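Local atomic coordinates of vitamin B12-binding protein (PDB entry 5YSC), a protein that binds vitamin B12 in the periplasm and probably delivers it to the membrane subunit BtuC of the BtuCDF import complex. Residues V44-Y49 and L57-V62; Q66-E71 and A86-R91; Q209-S214 and A229-V234; N236-A241 and K266-Q271. All coordinates share one frame; numbering follows the deposited sequence.

Contact 1. Residues V44-Y49 and L57-V62; sequences VAVSEY and LELERV. With SO4 (sulfate ion), chain C.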
# COMPACT_ATOMS: atom_id res chain seq x y z
N VAL A 44 14.08 10.16 12.89
CA VAL A 44 14.42 11.58 12.89
C VAL A 44 13.90 12.29 11.65
O VAL A 44 14.00 13.52 11.58
CB VAL A 44 15.94 11.80 13.06
CG1 VAL A 44 16.45 11.21 14.36
CG2 VAL A 44 16.72 11.21 11.89
N ALA A 45 13.36 11.56 10.67
CA ALA A 45 12.65 12.17 9.55
C ALA A 45 11.87 11.10 8.82
O ALA A 45 12.21 9.90 8.88
CB ALA A 45 13.59 12.89 8.57
N VAL A 46 10.83 11.54 8.12
CA VAL A 46 9.91 10.66 7.40
C VAL A 46 9.52 11.36 6.10
O VAL A 46 10.08 12.40 5.74
CB VAL A 46 8.68 10.31 8.26
CG1 VAL A 46 9.09 9.52 9.51
CG2 VAL A 46 7.87 11.55 8.57
N SER A 47 8.57 10.78 5.38
CA SER A 47 8.06 11.31 4.13
C SER A 47 6.81 12.15 4.35
O SER A 47 6.16 12.07 5.39
CB SER A 47 7.73 10.17 3.18
OG SER A 47 6.52 9.55 3.54
N GLU A 48 6.48 12.97 3.36
CA GLU A 48 5.15 13.52 3.26
C GLU A 48 4.16 12.37 3.25
O GLU A 48 4.45 11.28 2.75
CB GLU A 48 4.99 14.38 1.98
CG GLU A 48 5.70 15.74 2.07
CD GLU A 48 5.59 16.60 0.79
OE1 GLU A 48 4.55 16.60 0.10
OE2 GLU A 48 6.59 17.27 0.47
N TYR A 49 3.01 12.59 3.87
CA TYR A 49 1.99 11.57 4.08
C TYR A 49 2.38 10.48 5.07
O TYR A 49 1.63 9.52 5.22
CB TYR A 49 1.56 10.94 2.77
CG TYR A 49 0.54 11.79 2.09
CD1 TYR A 49 0.94 12.84 1.31
CD2 TYR A 49 -0.80 11.56 2.25
CE1 TYR A 49 0.01 13.66 0.68
CE2 TYR A 49 -1.74 12.35 1.63
CZ TYR A 49 -1.32 13.40 0.85
OH TYR A 49 -2.25 14.19 0.23
N LEU A 57 3.34 12.78 12.36
CA LEU A 57 3.13 14.13 11.85
C LEU A 57 4.15 15.10 12.43
O LEU A 57 4.46 16.13 11.83
CB LEU A 57 1.72 14.59 12.23
CG LEU A 57 0.55 13.89 11.56
CD1 LEU A 57 -0.77 14.13 12.37
CD2 LEU A 57 0.46 14.41 10.12
N GLU A 58 4.65 14.80 13.59
CA GLU A 58 5.56 15.69 14.31
C GLU A 58 6.99 15.70 13.75
O GLU A 58 7.75 16.53 14.10
CB GLU A 58 5.64 15.27 15.82
CG GLU A 58 6.33 16.24 16.74
CD GLU A 58 6.12 16.00 18.20
OE1 GLU A 58 5.81 14.91 18.56
OE2 GLU A 58 6.26 16.96 18.98
N LEU A 59 7.33 14.78 12.91
CA LEU A 59 8.68 14.66 12.44
C LEU A 59 8.97 15.38 11.16
O LEU A 59 8.13 15.56 10.39
CB LEU A 59 9.02 13.23 12.27
CG LEU A 59 8.83 12.29 13.46
CD1 LEU A 59 8.95 10.81 13.15
CD2 LEU A 59 9.79 12.69 14.52
N GLU A 60 10.21 15.79 10.94
CA GLU A 60 10.40 16.55 9.72
C GLU A 60 10.35 15.63 8.49
O GLU A 60 10.54 14.41 8.58
CB GLU A 60 11.69 17.38 9.75
CG GLU A 60 12.98 16.68 9.95
CD GLU A 60 14.14 17.67 9.94
OE1 GLU A 60 13.99 18.81 9.42
OE2 GLU A 60 15.21 17.33 10.47
N ARG A 61 10.00 16.22 7.36
CA ARG A 61 9.80 15.53 6.09
C ARG A 61 11.03 15.68 5.20
O ARG A 61 11.60 16.77 5.10
CB ARG A 61 8.58 16.08 5.38
CG ARG A 61 7.30 15.45 5.83
CD ARG A 61 6.66 16.06 7.05
NE ARG A 61 5.38 15.35 7.22
CZ ARG A 61 5.11 14.45 8.16
NH1 ARG A 61 5.95 14.19 9.15
NH2 ARG A 61 3.94 13.84 8.11
N VAL A 62 11.45 14.59 4.57
CA VAL A 62 12.59 14.66 3.65
C VAL A 62 12.27 13.99 2.33
O VAL A 62 13.18 13.72 1.54
CB VAL A 62 13.85 14.04 4.27
CG1 VAL A 62 14.35 14.93 5.43
CG2 VAL A 62 13.61 12.62 4.74
S SO4 C . 2.76 16.01 5.15
O1 SO4 C . 2.52 14.79 5.93
O2 SO4 C . 2.01 17.12 5.72
O3 SO4 C . 2.30 15.77 3.78
O4 SO4 C . 4.18 16.39 5.16
O HOH W 1 12.06 15.07 12.87
O HOH W 2 15.31 15.34 13.15

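Contact 2. Residues Q66-E71 and A86-R91; sequences QTINIE and AGNPPR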
# COMPACT_ATOMS: atom_id res chain seq x y z
N GLN A 66 7.96 13.09 -5.76
CA GLN A 66 8.83 13.49 -6.86
C GLN A 66 10.29 13.64 -6.45
O GLN A 66 11.18 13.48 -7.27
CB GLN A 66 8.32 14.79 -7.49
CG GLN A 66 7.97 15.87 -6.48
CD GLN A 66 6.97 16.87 -7.01
OE1 GLN A 66 6.55 16.80 -8.17
NE2 GLN A 66 6.58 17.83 -6.17
N THR A 67 10.54 13.91 -5.18
CA THR A 67 11.87 14.28 -4.72
C THR A 67 12.21 13.72 -3.35
O THR A 67 11.42 13.84 -2.42
CB THR A 67 11.98 15.80 -4.63
OG1 THR A 67 11.16 16.39 -5.65
CG2 THR A 67 13.43 16.24 -4.77
N ILE A 68 13.44 13.23 -3.22
CA ILE A 68 14.06 12.98 -1.93
C ILE A 68 15.00 14.14 -1.61
O ILE A 68 15.86 14.49 -2.43
CB ILE A 68 14.85 11.66 -1.92
CG1 ILE A 68 13.92 10.45 -2.15
CG2 ILE A 68 15.63 11.53 -0.63
CD1 ILE A 68 14.63 9.12 -2.11
N ASN A 69 14.86 14.72 -0.41
CA ASN A 69 15.65 15.88 -0.02
C ASN A 69 16.98 15.40 0.54
O ASN A 69 17.19 15.26 1.74
CB ASN A 69 14.89 16.71 1.00
CG ASN A 69 15.53 18.07 1.24
OD1 ASN A 69 16.76 18.23 1.13
ND2 ASN A 69 14.70 19.06 1.55
N ILE A 70 17.93 15.19 -0.38
CA ILE A 70 19.22 14.64 0.03
C ILE A 70 19.99 15.62 0.89
O ILE A 70 20.73 15.21 1.78
CB ILE A 70 20.06 14.19 -1.17
CG1 ILE A 70 19.38 12.99 -1.82
CG2 ILE A 70 21.52 13.82 -0.75
CD1 ILE A 70 20.06 12.47 -3.02
N GLU A 71 19.87 16.91 0.62
CA GLU A 71 20.54 17.91 1.43
C GLU A 71 20.15 17.76 2.89
O GLU A 71 21.01 17.70 3.77
CB GLU A 71 20.18 19.30 0.92
CG GLU A 71 20.93 20.43 1.61
CD GLU A 71 20.77 21.76 0.91
OE1 GLU A 71 19.95 21.88 -0.03
OE2 GLU A 71 21.47 22.71 1.31
N ALA A 86 10.15 0.85 -4.88
CA ALA A 86 9.08 0.89 -5.87
C ALA A 86 8.57 2.30 -6.11
O ALA A 86 8.07 2.58 -7.21
CB ALA A 86 7.94 -0.04 -5.46
N GLY A 87 8.71 3.20 -5.13
CA GLY A 87 8.12 4.51 -5.22
C GLY A 87 9.08 5.69 -5.13
O GLY A 87 8.70 6.83 -5.43
N ASN A 88 10.25 5.47 -4.69
CA ASN A 88 11.22 6.55 -4.56
C ASN A 88 11.97 6.75 -5.87
O ASN A 88 12.19 5.79 -6.62
CB ASN A 88 12.27 6.26 -3.50
CG ASN A 88 11.74 6.24 -2.07
OD1 ASN A 88 12.27 5.49 -1.26
ND2 ASN A 88 10.82 7.13 -1.74
N PRO A 89 12.46 7.96 -6.15
CA PRO A 89 13.23 8.19 -7.41
C PRO A 89 14.51 7.38 -7.43
O PRO A 89 15.35 7.52 -6.54
CB PRO A 89 13.54 9.69 -7.34
CG PRO A 89 12.64 10.25 -6.30
CD PRO A 89 12.37 9.18 -5.34
N PRO A 90 14.72 6.54 -8.47
CA PRO A 90 15.92 5.68 -8.52
C PRO A 90 17.24 6.41 -8.39
O PRO A 90 18.16 5.91 -7.75
CB PRO A 90 15.80 5.01 -9.89
CG PRO A 90 14.38 5.02 -10.20
CD PRO A 90 13.78 6.23 -9.57
N ARG A 91 17.37 7.57 -9.03
CA ARG A 91 18.63 8.29 -8.98
C ARG A 91 18.98 8.70 -7.56
O ARG A 91 20.13 8.60 -7.13
CB ARG A 91 18.57 9.53 -9.89
CG ARG A 91 19.81 10.40 -9.82
CD ARG A 91 19.74 11.55 -10.78
NE ARG A 91 20.86 12.47 -10.61
CZ ARG A 91 22.06 12.34 -11.15
NH1 ARG A 91 23.00 13.25 -10.92
NH2 ARG A 91 22.35 11.29 -11.91

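Contact 3. Residues Q209-S214 and A229-V234; sequences QVIFTS and AELSAV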
# COMPACT_ATOMS: atom_id res chain seq x y z
N GLN A 209 -17.20 -6.64 -12.79
CA GLN A 209 -18.29 -7.02 -11.89
C GLN A 209 -18.40 -6.06 -10.71
O GLN A 209 -19.51 -5.78 -10.24
CB GLN A 209 -18.08 -8.44 -11.40
CG GLN A 209 -18.38 -9.49 -12.47
CD GLN A 209 -17.98 -10.86 -12.02
OE1 GLN A 209 -16.80 -11.22 -12.04
NE2 GLN A 209 -18.95 -11.63 -11.58
N VAL A 210 -17.26 -5.54 -10.25
CA VAL A 210 -17.17 -4.64 -9.11
C VAL A 210 -16.25 -3.49 -9.50
O VAL A 210 -15.23 -3.71 -10.17
CB VAL A 210 -16.59 -5.35 -7.87
CG1 VAL A 210 -16.45 -4.35 -6.76
CG2 VAL A 210 -17.46 -6.52 -7.44
N ILE A 211 -16.62 -2.26 -9.11
CA ILE A 211 -15.74 -1.10 -9.20
C ILE A 211 -15.39 -0.63 -7.79
O ILE A 211 -16.28 -0.35 -6.99
CB ILE A 211 -16.38 0.03 -10.01
CG1 ILE A 211 -16.53 -0.43 -11.47
CG2 ILE A 211 -15.52 1.27 -9.94
CD1 ILE A 211 -17.37 0.49 -12.35
N PHE A 212 -14.10 -0.52 -7.51
CA PHE A 212 -13.59 0.07 -6.28
C PHE A 212 -13.03 1.45 -6.55
O PHE A 212 -12.33 1.67 -7.55
CB PHE A 212 -12.52 -0.82 -5.66
CG PHE A 212 -13.05 -2.11 -5.09
CD1 PHE A 212 -14.03 -2.11 -4.11
CD2 PHE A 212 -12.62 -3.32 -5.58
CE1 PHE A 212 -14.49 -3.27 -3.60
CE2 PHE A 212 -13.09 -4.52 -5.10
CZ PHE A 212 -14.04 -4.49 -4.09
N THR A 213 -13.30 2.39 -5.64
CA THR A 213 -12.91 3.77 -5.82
C THR A 213 -12.58 4.37 -4.44
O THR A 213 -12.31 3.64 -3.49
CB THR A 213 -14.01 4.52 -6.60
OG1 THR A 213 -13.55 5.84 -6.99
CG2 THR A 213 -15.31 4.64 -5.74
N SER A 214 -12.62 5.70 -4.34
CA SER A 214 -12.27 6.42 -3.12
C SER A 214 -13.53 6.84 -2.36
O SER A 214 -14.63 6.93 -2.91
CB SER A 214 -11.44 7.66 -3.45
OG SER A 214 -12.24 8.61 -4.16
N ALA A 229 -26.55 2.06 -17.30
CA ALA A 229 -27.06 1.15 -18.32
C ALA A 229 -25.98 0.25 -18.87
O ALA A 229 -26.23 -0.94 -19.14
CB ALA A 229 -27.70 1.96 -19.45
N GLU A 230 -24.75 0.77 -19.02
CA GLU A 230 -23.66 0.01 -19.62
C GLU A 230 -22.81 -0.76 -18.62
O GLU A 230 -21.96 -1.54 -19.03
CB GLU A 230 -22.73 0.93 -20.44
CG GLU A 230 -22.66 2.35 -20.02
CD GLU A 230 -23.90 3.16 -20.44
OE1 GLU A 230 -24.34 3.07 -21.60
OE2 GLU A 230 -24.44 3.87 -19.57
N LEU A 231 -23.02 -0.55 -17.32
CA LEU A 231 -22.22 -1.19 -16.28
C LEU A 231 -23.07 -2.00 -15.31
O LEU A 231 -23.80 -1.43 -14.50
CB LEU A 231 -21.42 -0.14 -15.53
CG LEU A 231 -20.25 0.43 -16.34
CD1 LEU A 231 -19.62 1.57 -15.61
CD2 LEU A 231 -19.17 -0.63 -16.63
N SER A 232 -22.94 -3.33 -15.37
CA SER A 232 -23.63 -4.18 -14.40
C SER A 232 -23.16 -3.90 -12.98
O SER A 232 -23.94 -3.99 -12.02
CB SER A 232 -23.41 -5.66 -14.74
OG SER A 232 -22.05 -6.04 -14.54
N ALA A 233 -21.88 -3.55 -12.81
CA ALA A 233 -21.43 -3.14 -11.49
C ALA A 233 -22.28 -2.00 -10.93
O ALA A 233 -22.52 -1.96 -9.73
CB ALA A 233 -19.95 -2.74 -11.52
N VAL A 234 -22.74 -1.07 -11.76
CA VAL A 234 -23.55 0.01 -11.23
C VAL A 234 -24.98 -0.47 -10.97
O VAL A 234 -25.55 -0.18 -9.91
CB VAL A 234 -23.51 1.23 -12.17
CG1 VAL A 234 -24.35 2.38 -11.63
CG2 VAL A 234 -22.07 1.68 -12.35
O HOH W 3 -21.63 -6.78 -11.64

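Contact 4. Residues N236-A241 and K266-Q271; sequences NDQVWA and KIAQKQ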
# COMPACT_ATOMS: atom_id res chain seq x y z
N ASN A 236 -25.98 -3.32 -10.19
CA ASN A 236 -25.95 -4.20 -9.04
C ASN A 236 -25.46 -3.52 -7.77
O ASN A 236 -25.29 -4.19 -6.75
CB ASN A 236 -25.08 -5.41 -9.37
CG ASN A 236 -25.68 -6.30 -10.44
OD1 ASN A 236 -26.91 -6.34 -10.61
ND2 ASN A 236 -24.82 -7.03 -11.16
N ASP A 237 -25.24 -2.20 -7.80
CA ASP A 237 -24.87 -1.45 -6.59
C ASP A 237 -23.55 -1.97 -6.01
O ASP A 237 -23.41 -2.14 -4.80
CB ASP A 237 -25.99 -1.52 -5.56
CG ASP A 237 -25.73 -0.68 -4.32
OD1 ASP A 237 -24.88 0.24 -4.37
OD2 ASP A 237 -26.38 -0.95 -3.28
N GLN A 238 -22.59 -2.21 -6.90
CA GLN A 238 -21.28 -2.75 -6.52
C GLN A 238 -20.17 -1.79 -6.93
O GLN A 238 -19.12 -2.20 -7.43
CB GLN A 238 -21.08 -4.13 -7.12
CG GLN A 238 -22.15 -5.10 -6.66
CD GLN A 238 -21.93 -6.56 -7.08
OE1 GLN A 238 -22.52 -7.47 -6.49
NE2 GLN A 238 -21.10 -6.79 -8.09
N VAL A 239 -20.39 -0.50 -6.68
CA VAL A 239 -19.34 0.50 -6.72
C VAL A 239 -19.12 0.90 -5.28
O VAL A 239 -20.03 1.45 -4.63
CB VAL A 239 -19.72 1.71 -7.58
CG1 VAL A 239 -18.57 2.68 -7.63
CG2 VAL A 239 -20.10 1.23 -8.99
N TRP A 240 -17.91 0.63 -4.77
CA TRP A 240 -17.61 0.85 -3.37
C TRP A 240 -16.29 1.57 -3.19
O TRP A 240 -15.33 1.37 -3.94
CB TRP A 240 -17.54 -0.48 -2.61
CG TRP A 240 -18.82 -1.24 -2.54
CD1 TRP A 240 -19.97 -0.82 -1.96
CD2 TRP A 240 -19.06 -2.59 -3.00
NE1 TRP A 240 -20.93 -1.81 -2.04
CE2 TRP A 240 -20.40 -2.90 -2.67
CE3 TRP A 240 -18.28 -3.56 -3.64
CZ2 TRP A 240 -20.97 -4.15 -2.96
CZ3 TRP A 240 -18.85 -4.79 -3.93
CH2 TRP A 240 -20.18 -5.07 -3.59
N ALA A 241 -16.24 2.42 -2.18
CA ALA A 241 -14.98 3.01 -1.75
C ALA A 241 -14.16 2.02 -0.94
O ALA A 241 -14.72 1.26 -0.15
CB ALA A 241 -15.21 4.23 -0.90
N LYS A 266 -16.96 -10.83 -1.30
CA LYS A 266 -17.94 -11.84 -0.86
C LYS A 266 -19.35 -11.41 -1.20
O LYS A 266 -20.13 -12.20 -1.75
CB LYS A 266 -17.81 -12.08 0.63
CG LYS A 266 -18.62 -13.24 1.12
CD LYS A 266 -18.47 -13.35 2.59
CE LYS A 266 -19.13 -14.57 3.10
NZ LYS A 266 -19.16 -14.57 4.60
N ILE A 267 -19.72 -10.17 -0.85
CA ILE A 267 -21.04 -9.65 -1.22
C ILE A 267 -21.29 -9.81 -2.71
O ILE A 267 -22.41 -10.13 -3.14
CB ILE A 267 -21.16 -8.18 -0.77
CG1 ILE A 267 -21.12 -8.13 0.76
CG2 ILE A 267 -22.44 -7.56 -1.26
CD1 ILE A 267 -21.01 -6.74 1.35
N ALA A 268 -20.26 -9.56 -3.53
CA ALA A 268 -20.38 -9.55 -4.99
C ALA A 268 -20.74 -10.91 -5.57
O ALA A 268 -21.01 -11.01 -6.77
CB ALA A 268 -19.05 -9.06 -5.60
N GLN A 269 -20.73 -11.94 -4.75
CA GLN A 269 -21.21 -13.24 -5.17
C GLN A 269 -22.72 -13.29 -5.20
O GLN A 269 -23.27 -14.29 -5.67
CB GLN A 269 -20.70 -14.32 -4.24
CG GLN A 269 -19.23 -14.25 -3.92
CD GLN A 269 -18.54 -15.52 -4.30
OE1 GLN A 269 -18.51 -15.88 -5.48
NE2 GLN A 269 -18.02 -16.26 -3.30
N LYS A 270 -23.40 -12.25 -4.70
CA LYS A 270 -24.86 -12.25 -4.61
C LYS A 270 -25.51 -12.44 -5.98
O LYS A 270 -26.66 -12.90 -6.04
CB LYS A 270 -25.36 -10.98 -3.93
CG LYS A 270 -25.22 -9.66 -4.66
CD LYS A 270 -25.46 -8.47 -3.70
CE LYS A 270 -24.90 -7.13 -4.22
NZ LYS A 270 -25.52 -6.85 -5.54
N GLN A 271 -24.81 -12.13 -7.06
CA GLN A 271 -25.31 -12.48 -8.37
C GLN A 271 -24.16 -12.72 -9.35
O GLN A 271 -24.39 -13.33 -10.38
CB GLN A 271 -26.26 -11.40 -8.90
CG GLN A 271 -25.61 -10.15 -9.49
CD GLN A 271 -25.03 -9.22 -8.43
OE1 GLN A 271 -25.76 -8.56 -7.67
NE2 GLN A 271 -23.69 -9.15 -8.39
O HOH W 4 -20.44 -9.53 -9.03

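Contact 1. Residues V44-Y49 and L57-V62
Val46 and Arg61 are joined backbone to backbone in a single beta bridge, close to strand 43-45, in the segment that leads toward the ligand pocket of this periplasmic binding protein. Val46 N donates to Glu60 O (2.9 Å) and Val46 O accepts from Val62 N. This is the parallel pattern of bonding, although the touching parts run 68° apart. The side chains of Val46 and Arg61 lie side by side and point the same way. Arg61 CB starts 4.0 Å from Val46 O. CG approaches Ser47 O, and a bend there (chi2 86°) swings CD toward the sulfate ion. NE donates to sulfate O4 at 2.6 Å. Beyond it, the guanidinium places one face under Ser47 O, which stands 3.7 Å above the plane formed around CZ, over its centre. At the tips, NH1 meets Val46 CG2 and turns back to Leu59 O (2.9 Å), while NH2 donates to sulfate O1 (2.8 Å). Ala56 O and Ser50 O are further acceptors for NH1 and NH2, so several bonds fix the rotation of the group. Tyr49 N also donates to sulfate O1, so the ion, probably from the crystallisation liquor, is bonded from both segments. Glu48 and Tyr49 belong to the cyanocobalamin pocket; Glu48 OE1 makes a weak hydrogen bond to the ligand, and OE2 is held by Asn64. At the far end, one water donates to Val44 O and accepts from Glu60 N, each oxygen-to-partner distance being 2.8 Å.

Contact 2. Residues Q66-E71 and A86-R91
Ile68 and the ring of Pro89 cross at a slant, the CB of each directed toward the other segment. With CG1 lying anti to the carbonyl carbon (chi1 -64°) and CD1 extended beyond it (chi2 -178°), the longer branch of the isoleucine is the one that touches. CG1 sits 3.8 Å from Pro89 CD, and the terminal CD1 is 3.9 Å from the same ring carbon. Ile68 meets Asn88 differently, at about a right angle, its CD1 lying 4.0 Å from Asn88 CB. The next ring atom of the proline, CG, faces backbone instead: it is 3.7 Å from Gln66 O.

Both segments lead into helices of the same lobe. Asn69 caps helix 70-76 through OD1 to Lys72 N, and Pro89 stands at the N-cap position of helix 90-98. The contact thus joins two helix starts beside the pocket, to which Ala86 and Gly87 belong; Glu71, predicted to matter for BtuC binding, follows on the first helix.

The amide of Asn88 is bonded outside the contact, OD1 accepting from Trp84 N and ND2 donating to Leu26 O, while its CB and CG carbons meet Ile68 CD1; the meeting of these side chains rests on shape and apolar contact.

Contact 3. Residues Q209-S214 and A229-V234
Gln209 and Ala233 meet closely through the backbone carbonyl of one and the methyl of the other, with Gln209 O 3.3 Å from Ala233 CB. The same oxygen also has a CA-H...O contact with Ala233 CA at 3.5 Å, the angle at hydrogen being 125°. Its stronger partners are polar. A water donates to Gln209 O at 2.7 Å and is hydrogen-bonded to Ser232 OG at 3.0 Å, bridging the end of the loop before the strand to the first turn of the helix. Gln238 NE2, from the segment that follows this helix, also donates to Gln209 O. CB of Gln209 is directed away from the helix segment, and its OE1 accepts from Arg156 N of strand 155-159.

The two segments belong to a beta-alpha-beta crossover of the second lobe. Strand 210-213 runs out of this contact, the chain returns through helices 215-220 and 232-235, and strand 239-241 then lies parallel beside it. Leu231 is at the N-cap position of helix 232-235, whose first turn is marked by Val234 N donating to Leu231 O.

The apolar part is carried by Ile211. Its CG1 lies anti to the carbonyl carbon (chi1 -66°) and packs 4.1 Å from Ala233 CB. With chi2 at 170°, CD1 reaches past this methyl to Leu231 CD1, also 4.1 Å away, and the isoleucine and leucine side chains cross at about a right angle.

Contact 4. Residues N236-A241 and K266-Q271
Lys270 NZ donates to Asn236 O at 2.9 Å and, within its own segment, to Gln271 OE1 at 2.7 Å. The second bond lies in the carbonyl plane, on a lone pair. A bend at the end of the lysine, at chi4, carries NZ to this position, where Gln238 OE1 is a third, weak acceptor. That OE1 is gripped more firmly by Gln271 NE2, at 2.8 Å and nearly straight (177° at hydrogen). The donor sits 46° above the carbonyl plane of Gln238, while the acceptor lies in the amide plane of Gln271. The two glutamines thus meet tip to tip with their amides turned well away from parallel.

Gln271 also lays its amide against that of Asn236. The planes are within 5° of parallel and stacked, with Asn236 ND2 3.5 Å from Gln271 CD. Asn236 directly follows helix 232-235, which is closed by a Schellman motif with Asp237 as its C-prime residue. Gln238 then leads into edge strand 239-241, so the polar cluster fastens the chain's C-terminal end to the start of that strand.

Beside them, a water accepts from Gln238 NE2 and donates to Ala268 O. Farther along, Trp240 stacks on Tyr264 of helix 254-267, and its CH2 packs 4.1 Å from Ile267 CG2.

In the fold
The four contacts come in series along the chain and fall into two pairs, one in each lobe. Contacts 1 and 2 have centres 14 Å apart and touch through Val62 O and Asn69 N; contact 1 includes part of edge strand 43-45 of one parallel sheet, and contact 2 spans the starts of helices 70-76 and 90-98. Contacts 3 and 4, with centres 9 Å apart, lie on neighbouring strands 210-213 and 239-241, respectively, of the second parallel sheet. Centres of different pairs lie 36 to 39 Å apart. Cyanocobalamin is bound between the lobes, and residues of contacts 1 and 2 line its pocket, whereas contacts 3 and 4 join the second sheet to helices 232-235 and 254-267.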